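Local coordinates for betaine aldehyde dehydrogenase (Staphylococcus aureus subsp. aureus COL, PDB 4QTO), which catalyses the NAD-dependent oxidation of betaine aldehyde to glycine betaine, at residues A[130-135]-A[180-185]; A[137-142]-A[187-192]. All coordinates share one frame; numbering follows the deposited sequence.

Interaction 1 (A[130-135]-A[180-185]); sequences YADMDD and WNYPLL
The ring of Tyr-182 turns its edge to the carboxylate of Asp-132: OD2 of Asp-132 lies in the ring plane, 3.4 Å from CD1 of Tyr-182, so an electron-rich oxygen meets the slightly positive rim of C-H bonds. Carboxylate and ring planes are 56° apart. The same tyrosine makes an edge-to-face contact with His-308. Tyr-182 is the N-cap residue of helix 183-197, the helix of a beta-alpha-beta crossover in the Rossmann-type domain, and here that helix starts against helix 126-146. A bound triethylene glycol lies about 4 Å from the Tyr-182 side chain, consistent with this helix start bordering the active-site pocket.

Asp-132 suits its buried place because its charge is answered: OD2 forms a salt bridge with Lys-124. Its proximity to the N-terminal end of helix 183-197 would probably favour the ionised form further. CD2 of Leu-185 approaches OD1 of Asp-132 to 4.4 Å. Apolar packing continues the contact on another side of helix 126-146. Met-133 begins by leading away from the other segment, but bends at chi2 (-53°), which places the sulfur, and again at chi3, and brings its flexible thioether across Leu-184 at about a right angle, with SD of Met-133 3.9 Å from CD2 of Leu-184. The water that donates to Asp-132 OD2 at 2.9 Å also accepts from Leu-185 N at 3.0 Å, joining the carboxylate to a first-turn backbone N-H.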
# COMPACT_ATOMS: atom_id res chain seq x y z
N TYR A 130 -1.31 20.26 28.89
CA TYR A 130 0.07 20.04 28.42
C TYR A 130 0.10 18.78 27.56
O TYR A 130 0.74 18.75 26.49
CB TYR A 130 1.06 19.86 29.56
CG TYR A 130 1.39 21.07 30.40
CD1 TYR A 130 1.65 22.27 29.83
CD2 TYR A 130 1.54 20.94 31.77
CE1 TYR A 130 1.99 23.39 30.63
CE2 TYR A 130 1.88 22.02 32.57
CZ TYR A 130 2.10 23.24 31.99
OH TYR A 130 2.45 24.29 32.81
N ALA A 131 -0.57 17.73 28.01
CA ALA A 131 -0.62 16.47 27.23
C ALA A 131 -1.23 16.71 25.85
O ALA A 131 -0.74 16.18 24.83
CB ALA A 131 -1.40 15.39 27.99
N ASP A 132 -2.31 17.49 25.78
CA ASP A 132 -2.93 17.85 24.50
C ASP A 132 -1.93 18.54 23.62
O ASP A 132 -1.84 18.25 22.42
CB ASP A 132 -4.07 18.88 24.62
CG ASP A 132 -5.40 18.34 25.01
OD1 ASP A 132 -5.56 17.12 25.31
OD2 ASP A 132 -6.33 19.23 25.03
N MET A 133 -1.16 19.49 24.17
CA MET A 133 -0.23 20.25 23.32
C MET A 133 0.88 19.37 22.77
O MET A 133 1.33 19.57 21.63
CB MET A 133 0.36 21.48 24.04
CG MET A 133 -0.72 22.46 24.48
SD MET A 133 -1.83 22.97 23.16
CE MET A 133 -3.38 23.15 24.02
N ASP A 134 1.31 18.39 23.55
CA ASP A 134 2.31 17.44 23.07
C ASP A 134 1.70 16.62 21.94
O ASP A 134 2.35 16.36 20.91
CB ASP A 134 2.80 16.54 24.20
CG ASP A 134 3.64 17.28 25.22
OD1 ASP A 134 4.19 18.34 24.90
OD2 ASP A 134 3.73 16.79 26.37
N ASP A 135 0.46 16.21 22.11
CA ASP A 135 -0.20 15.46 21.07
C ASP A 135 -0.40 16.28 19.78
O ASP A 135 -0.23 15.78 18.66
CB ASP A 135 -1.50 14.95 21.61
CG ASP A 135 -1.98 13.79 20.88
OD1 ASP A 135 -1.12 12.97 20.46
OD2 ASP A 135 -3.21 13.69 20.76
N TRP A 180 -16.29 21.90 21.63
CA TRP A 180 -15.78 22.62 22.76
C TRP A 180 -14.92 21.85 23.74
O TRP A 180 -14.27 22.47 24.58
CB TRP A 180 -16.95 23.27 23.54
CG TRP A 180 -18.07 22.35 23.89
CD1 TRP A 180 -19.28 22.24 23.26
CD2 TRP A 180 -18.09 21.39 24.96
NE1 TRP A 180 -20.06 21.28 23.88
CE2 TRP A 180 -19.35 20.75 24.93
CE3 TRP A 180 -17.18 21.03 25.95
CZ2 TRP A 180 -19.72 19.79 25.85
CZ3 TRP A 180 -17.56 20.06 26.87
CH2 TRP A 180 -18.80 19.45 26.80
N ASN A 181 -14.90 20.54 23.66
CA ASN A 181 -14.17 19.79 24.69
C ASN A 181 -12.64 19.85 24.57
O ASN A 181 -11.95 20.12 25.57
CB ASN A 181 -14.71 18.37 24.86
CG ASN A 181 -14.64 17.52 23.62
OD1 ASN A 181 -14.36 17.98 22.50
ND2 ASN A 181 -14.89 16.23 23.81
N TYR A 182 -12.14 19.64 23.36
CA TYR A 182 -10.70 19.69 23.08
C TYR A 182 -10.56 20.51 21.81
O TYR A 182 -10.32 20.00 20.71
CB TYR A 182 -10.15 18.28 22.86
CG TYR A 182 -10.19 17.41 24.07
CD1 TYR A 182 -9.15 17.40 24.95
CD2 TYR A 182 -11.29 16.60 24.34
CE1 TYR A 182 -9.18 16.60 26.09
CE2 TYR A 182 -11.33 15.79 25.47
CZ TYR A 182 -10.26 15.78 26.33
OH TYR A 182 -10.27 14.98 27.45
N PRO A 183 -10.71 21.82 21.94
CA PRO A 183 -10.75 22.67 20.75
C PRO A 183 -9.54 22.61 19.84
O PRO A 183 -9.70 22.38 18.63
CB PRO A 183 -10.93 24.09 21.32
CG PRO A 183 -11.51 23.89 22.65
CD PRO A 183 -10.99 22.57 23.16
N LEU A 184 -8.37 22.83 20.38
CA LEU A 184 -7.21 22.83 19.52
C LEU A 184 -6.85 21.43 19.04
O LEU A 184 -6.38 21.27 17.91
CB LEU A 184 -6.03 23.53 20.20
CG LEU A 184 -4.84 23.76 19.28
CD1 LEU A 184 -5.21 24.53 18.04
CD2 LEU A 184 -3.71 24.42 20.05
N LEU A 185 -7.03 20.42 19.87
CA LEU A 185 -6.71 19.07 19.46
C LEU A 185 -7.57 18.69 18.25
O LEU A 185 -7.05 18.21 17.23
CB LEU A 185 -6.95 18.09 20.59
CG LEU A 185 -6.69 16.63 20.27
CD1 LEU A 185 -5.20 16.40 19.99
CD2 LEU A 185 -7.19 15.77 21.44
O HOH W 1 -7.45 20.63 22.79

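Interaction 2 (A[137-142]-A[187-192]); sequences HNVFMY and ASWKIA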
# COMPACT_ATOMS: atom_id res chain seq x y z
N HIS A 137 1.38 18.81 18.68
CA HIS A 137 2.66 18.88 17.99
C HIS A 137 2.87 17.60 17.15
O HIS A 137 3.27 17.67 15.97
CB HIS A 137 3.81 19.01 19.00
CG HIS A 137 5.18 18.87 18.39
ND1 HIS A 137 5.77 19.87 17.66
CD2 HIS A 137 6.04 17.82 18.37
CE1 HIS A 137 6.96 19.46 17.25
NE2 HIS A 137 7.17 18.24 17.71
N ASN A 138 2.61 16.44 17.75
CA ASN A 138 2.78 15.17 17.05
C ASN A 138 1.80 14.96 15.90
O ASN A 138 2.16 14.33 14.91
CB ASN A 138 2.78 14.02 18.01
CG ASN A 138 4.06 13.97 18.83
OD1 ASN A 138 5.14 14.35 18.31
ND2 ASN A 138 3.98 13.46 20.05
N VAL A 139 0.58 15.49 16.00
CA VAL A 139 -0.36 15.40 14.89
C VAL A 139 0.16 16.18 13.68
O VAL A 139 0.22 15.70 12.54
CB VAL A 139 -1.74 15.90 15.33
CG1 VAL A 139 -2.68 16.14 14.13
CG2 VAL A 139 -2.38 14.93 16.30
N PHE A 140 0.52 17.43 13.90
CA PHE A 140 1.08 18.22 12.82
C PHE A 140 2.35 17.58 12.25
O PHE A 140 2.52 17.55 11.04
CB PHE A 140 1.34 19.70 13.19
CG PHE A 140 0.08 20.56 13.27
CD1 PHE A 140 -0.52 21.01 12.12
CD2 PHE A 140 -0.44 20.96 14.48
CE1 PHE A 140 -1.66 21.81 12.15
CE2 PHE A 140 -1.58 21.77 14.52
CZ PHE A 140 -2.19 22.19 13.35
N MET A 141 3.21 17.07 13.12
CA MET A 141 4.47 16.48 12.63
C MET A 141 4.21 15.23 11.80
O MET A 141 4.88 15.02 10.79
CB MET A 141 5.43 16.15 13.77
CG MET A 141 6.84 15.86 13.28
SD MET A 141 7.64 17.29 12.52
CE MET A 141 7.75 18.31 14.02
N TYR A 142 3.23 14.43 12.21
CA TYR A 142 2.86 13.22 11.48
C TYR A 142 2.40 13.53 10.05
O TYR A 142 2.92 12.97 9.08
CB TYR A 142 1.74 12.45 12.21
CG TYR A 142 1.25 11.24 11.43
CD1 TYR A 142 1.93 10.02 11.47
CD2 TYR A 142 0.11 11.32 10.62
CE1 TYR A 142 1.48 8.92 10.75
CE2 TYR A 142 -0.32 10.25 9.88
CZ TYR A 142 0.36 9.05 9.95
OH TYR A 142 -0.11 7.96 9.23
N ALA A 187 -9.13 20.66 16.23
CA ALA A 187 -8.78 21.54 15.11
C ALA A 187 -7.56 20.95 14.37
O ALA A 187 -7.54 20.90 13.13
CB ALA A 187 -8.46 22.93 15.58
N SER A 188 -6.54 20.53 15.13
CA SER A 188 -5.31 19.98 14.51
C SER A 188 -5.60 18.76 13.65
O SER A 188 -4.99 18.54 12.60
CB SER A 188 -4.22 19.65 15.53
OG SER A 188 -4.48 18.48 16.32
N TRP A 189 -6.55 17.93 14.09
CA TRP A 189 -6.90 16.72 13.33
C TRP A 189 -7.47 17.01 11.94
O TRP A 189 -7.37 16.18 11.04
CB TRP A 189 -7.93 15.89 14.12
CG TRP A 189 -7.43 15.21 15.37
CD1 TRP A 189 -6.30 15.47 16.08
CD2 TRP A 189 -8.16 14.23 16.13
NE1 TRP A 189 -6.25 14.67 17.19
CE2 TRP A 189 -7.37 13.88 17.22
CE3 TRP A 189 -9.38 13.57 15.93
CZ2 TRP A 189 -7.79 12.94 18.16
CZ3 TRP A 189 -9.78 12.61 16.86
CH2 TRP A 189 -8.98 12.32 17.95
N LYS A 190 -8.08 18.17 11.80
CA LYS A 190 -8.66 18.63 10.56
C LYS A 190 -7.70 19.50 9.74
O LYS A 190 -7.53 19.28 8.53
CB LYS A 190 -9.98 19.37 10.84
CG LYS A 190 -11.01 18.56 11.64
CD LYS A 190 -12.33 19.27 11.71
CE LYS A 190 -13.34 18.62 12.65
NZ LYS A 190 -13.69 17.25 12.26
N ILE A 191 -7.03 20.46 10.39
CA ILE A 191 -6.16 21.38 9.68
C ILE A 191 -4.97 20.66 9.09
O ILE A 191 -4.59 20.91 7.93
CB ILE A 191 -5.64 22.47 10.63
CG1 ILE A 191 -6.78 23.41 11.03
CG2 ILE A 191 -4.55 23.29 9.98
CD1 ILE A 191 -6.43 24.25 12.24
N ALA A 192 -4.35 19.77 9.87
CA ALA A 192 -3.09 19.17 9.42
C ALA A 192 -3.21 18.44 8.09
O ALA A 192 -2.42 18.70 7.17
CB ALA A 192 -2.49 18.30 10.50
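Ser-188 is the first residue of segment 187-192 to touch helix 126-146, where it meets both Val-139 and Phe-140. Its CB lies 3.5 Å from CE2 of Phe-140, while its OG is 3.7 Å from CG1 of Val-139. A small residue belongs here, where the segment axes approach to 9.3 Å and run almost parallel, at 13°. With chi1 at 73°, OG sits between the backbone N and the carbonyl carbon, and it hydrogen-bonds to Leu-185 O, one turn back in its own helix.

Trp-189 starts off away from Val-139, yet the five-membered part of its indole swings back, bringing CD1 to 4.0 Å from Val-139 CG2; the two side chains cross at about a right angle. While CG2 of the valine turns to the indole, CG1 lies mainly against the serine and reaches on toward Ala-192 CB. The ring of Trp-189 also makes an edge-to-face contact with Trp-480.

Ile-191 sends its CG2 branch to the edge of the Phe-140 ring, in the ring plane and 3.9 Å from CE1. Ala-192 closes the segment: its CB approaches the same ring obliquely, 3.7 Å from Phe-140 CD1, and its shortness lets the two helices come close, with CA atoms of Phe-140 and Ala-192 5.5 Å apart. The chemistry is that of a buried apolar seam held by van der Waals contact, with the serine hydroxyl satisfied by its own helix.

Interactions 1 and 2 are successive portions of one helix pairing, 126-146 against 183-197, with centres 11 Å apart. Along the chain the segments alternate (130-135, 137-142, 180-185, 187-192), and each contact joins residues about fifty positions apart, as expected when two helices run side by side in the same direction. Strands 152-155 and 162-177, part of the domain's mixed sheet, lie between the helices in sequence. Interaction 1, with its charge and water, sits at the start of helix 183-197; interaction 2, about two turns further along both helices, is largely apolar. Asn-138 of segment 137-142, outside the contact, hydrogen-bonds Lys-98 of the second subunit, so the pair probably links the pocket side, at Tyr-182, to a subunit interface.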